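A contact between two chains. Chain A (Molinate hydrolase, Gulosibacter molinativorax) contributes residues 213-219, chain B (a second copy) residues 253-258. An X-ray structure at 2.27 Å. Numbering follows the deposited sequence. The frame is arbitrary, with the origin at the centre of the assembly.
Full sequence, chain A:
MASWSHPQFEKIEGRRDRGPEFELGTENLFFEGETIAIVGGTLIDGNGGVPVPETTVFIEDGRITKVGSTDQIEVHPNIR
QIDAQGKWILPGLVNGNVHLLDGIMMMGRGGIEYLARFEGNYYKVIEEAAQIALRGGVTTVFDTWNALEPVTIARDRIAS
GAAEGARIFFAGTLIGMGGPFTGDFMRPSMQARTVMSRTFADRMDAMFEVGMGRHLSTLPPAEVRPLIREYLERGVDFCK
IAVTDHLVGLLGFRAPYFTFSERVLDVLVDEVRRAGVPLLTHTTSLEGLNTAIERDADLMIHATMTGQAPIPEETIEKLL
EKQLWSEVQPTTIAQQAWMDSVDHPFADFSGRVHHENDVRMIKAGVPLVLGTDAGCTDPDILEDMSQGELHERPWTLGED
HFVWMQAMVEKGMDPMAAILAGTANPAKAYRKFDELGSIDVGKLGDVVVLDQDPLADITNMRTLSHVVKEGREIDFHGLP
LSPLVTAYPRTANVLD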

# COMPACT_ATOMS: atom_id res chain seq x y z
N GLY A 213 6.58 21.59 -13.73
CA GLY A 213 6.67 20.53 -12.73
C GLY A 213 8.07 20.01 -12.40
O GLY A 213 9.07 20.71 -12.61
N ARG A 214 8.12 18.80 -11.84
CA ARG A 214 9.37 18.25 -11.29
C ARG A 214 10.48 18.16 -12.34
O ARG A 214 11.66 18.20 -12.02
CB ARG A 214 9.14 16.89 -10.61
CG ARG A 214 8.26 16.91 -9.34
CD ARG A 214 8.86 17.72 -8.19
NE ARG A 214 10.20 17.22 -7.93
CZ ARG A 214 11.34 17.83 -8.25
NH1 ARG A 214 11.37 19.06 -8.71
NH2 ARG A 214 12.48 17.20 -7.99
N HIS A 215 10.09 18.06 -13.61
CA HIS A 215 11.08 17.89 -14.69
C HIS A 215 12.05 19.07 -14.82
O HIS A 215 13.17 18.92 -15.30
CB HIS A 215 10.42 17.59 -16.03
CG HIS A 215 9.88 18.79 -16.72
ND1 HIS A 215 10.56 19.46 -17.71
CD2 HIS A 215 8.71 19.45 -16.56
CE1 HIS A 215 9.85 20.49 -18.12
NE2 HIS A 215 8.72 20.51 -17.43
N LEU A 216 11.65 20.22 -14.35
CA LEU A 216 12.53 21.36 -14.34
C LEU A 216 13.85 21.09 -13.59
O LEU A 216 14.87 21.67 -13.90
CB LEU A 216 11.86 22.59 -13.69
CG LEU A 216 10.72 23.20 -14.48
CD1 LEU A 216 10.21 24.37 -13.69
CD2 LEU A 216 11.12 23.66 -15.87
N SER A 217 13.79 20.26 -12.57
CA SER A 217 14.98 19.94 -11.79
C SER A 217 16.02 19.14 -12.57
O SER A 217 17.14 19.00 -12.11
CB SER A 217 14.61 19.13 -10.53
OG SER A 217 13.95 19.90 -9.54
N THR A 218 15.63 18.58 -13.70
CA THR A 218 16.52 17.79 -14.54
C THR A 218 17.33 18.62 -15.56
O THR A 218 18.25 18.08 -16.19
CB THR A 218 15.81 16.71 -15.35
OG1 THR A 218 14.98 17.31 -16.34
CG2 THR A 218 14.98 15.83 -14.47
N LEU A 219 16.98 19.89 -15.70
CA LEU A 219 17.44 20.70 -16.82
C LEU A 219 18.58 21.59 -16.48
O LEU A 219 18.77 21.93 -15.32
CB LEU A 219 16.33 21.60 -17.34
CG LEU A 219 15.07 20.90 -17.88
CD1 LEU A 219 14.04 21.95 -18.30
CD2 LEU A 219 15.37 19.97 -19.03
N PHE B 253 13.31 8.26 -11.83
CA PHE B 253 14.66 8.78 -12.18
C PHE B 253 14.62 10.22 -12.68
O PHE B 253 15.66 10.82 -12.96
CB PHE B 253 15.37 7.83 -13.18
CG PHE B 253 15.84 6.53 -12.55
CD1 PHE B 253 14.97 5.46 -12.40
CD2 PHE B 253 17.13 6.42 -12.02
CE1 PHE B 253 15.38 4.30 -11.73
CE2 PHE B 253 17.55 5.26 -11.36
CZ PHE B 253 16.68 4.19 -11.21
N ARG B 254 13.44 10.81 -12.73
CA ARG B 254 13.23 12.09 -13.40
C ARG B 254 12.74 13.24 -12.50
O ARG B 254 12.14 14.19 -12.98
CB ARG B 254 12.23 11.89 -14.54
CG ARG B 254 12.82 11.15 -15.74
CD ARG B 254 12.09 9.87 -16.13
NE ARG B 254 11.72 9.91 -17.54
CZ ARG B 254 11.97 8.97 -18.46
NH1 ARG B 254 12.58 7.85 -18.15
NH2 ARG B 254 11.57 9.16 -19.70
N ALA B 255 13.05 13.17 -11.22
CA ALA B 255 12.61 14.21 -10.28
C ALA B 255 13.61 14.42 -9.19
O ALA B 255 13.30 14.34 -8.02
CB ALA B 255 11.25 13.87 -9.69
N PRO B 256 14.84 14.72 -9.57
CA PRO B 256 15.88 14.87 -8.58
C PRO B 256 15.89 16.18 -7.77
O PRO B 256 15.41 17.23 -8.22
CB PRO B 256 17.16 14.78 -9.44
CG PRO B 256 16.74 15.52 -10.67
CD PRO B 256 15.31 15.08 -10.92
N TYR B 257 16.54 16.09 -6.61
CA TYR B 257 16.69 17.17 -5.68
C TYR B 257 18.15 17.32 -5.27
O TYR B 257 18.94 16.40 -5.45
CB TYR B 257 15.90 16.86 -4.40
CG TYR B 257 14.39 16.71 -4.55
CD1 TYR B 257 13.57 17.81 -4.45
CD2 TYR B 257 13.82 15.48 -4.76
CE1 TYR B 257 12.19 17.69 -4.62
CE2 TYR B 257 12.45 15.33 -4.91
CZ TYR B 257 11.64 16.43 -4.81
OH TYR B 257 10.31 16.29 -4.96
N PHE B 258 18.47 18.46 -4.66
CA PHE B 258 19.71 18.60 -3.91
C PHE B 258 19.48 18.28 -2.43
O PHE B 258 18.52 18.74 -1.83
CB PHE B 258 20.29 20.03 -4.07
CG PHE B 258 21.06 20.21 -5.34
CD1 PHE B 258 20.38 20.24 -6.55
CD2 PHE B 258 22.43 20.28 -5.34
CE1 PHE B 258 21.06 20.39 -7.73
CE2 PHE B 258 23.14 20.42 -6.54
CZ PHE B 258 22.45 20.48 -7.73

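The contact is organised around one side chain, A:Arg214, whose CA-to-CB bond points toward the chain B stretch from the start of a short 3-10 segment and which supplies both of the hydrogen bonds that cross between the stretches. Its NH2 donates to the carbonyl of B:Pro256 (NH2 to O, 2.9 Å, N-H...O angle 141°) and, more weakly, to that of B:Ala255 (NH2 to O, 3.0 Å, 136°). Both carbonyl oxygens lie at the edge of the guanidinium, near its plane, where its N-H groups are directed. Two successive main-chain acceptors of an irregular segment are thus met by a single nitrogen.

The other terminal nitrogen is held within chain A. A:Arg214 NH1 donates to A:Ser217 OG at 2.8 Å with a nearly straight angle of 167°, and NH2 adds a weak bond to the same OG at 3.4 Å. The first three chi angles of the arginine are all m, and NH1 and OG each have a further hydrogen bond elsewhere in the structure. One face of the guanidinium is covered by B:Tyr257, with A:Arg214 CZ 4.1 Å from the ring centroid and 31° off the normal, an off-centre cation-pi arrangement. Although CA-to-CB of B:Tyr257 points away, its ring returns to the contact, bringing OH within 3.1 Å of A:Arg214 NE.

Van der Waals contacts fill in beside these polar groups. CB of A:Arg214 meets CB of B:Ala255 at 3.8 Å, while A:Thr218 CG2 rests 3.6 Å from B:Pro256 CD and also 3.6 Å from B:Arg254 O. The threonine hydroxyl is engaged within its own chain: OG1 donates to A:His215 O at 2.6 Å, an acceptor that also receives A:Thr218 N at 3.0 Å, and of the two branches of A:Thr218 it is the methyl that lies nearer the chain B stretch.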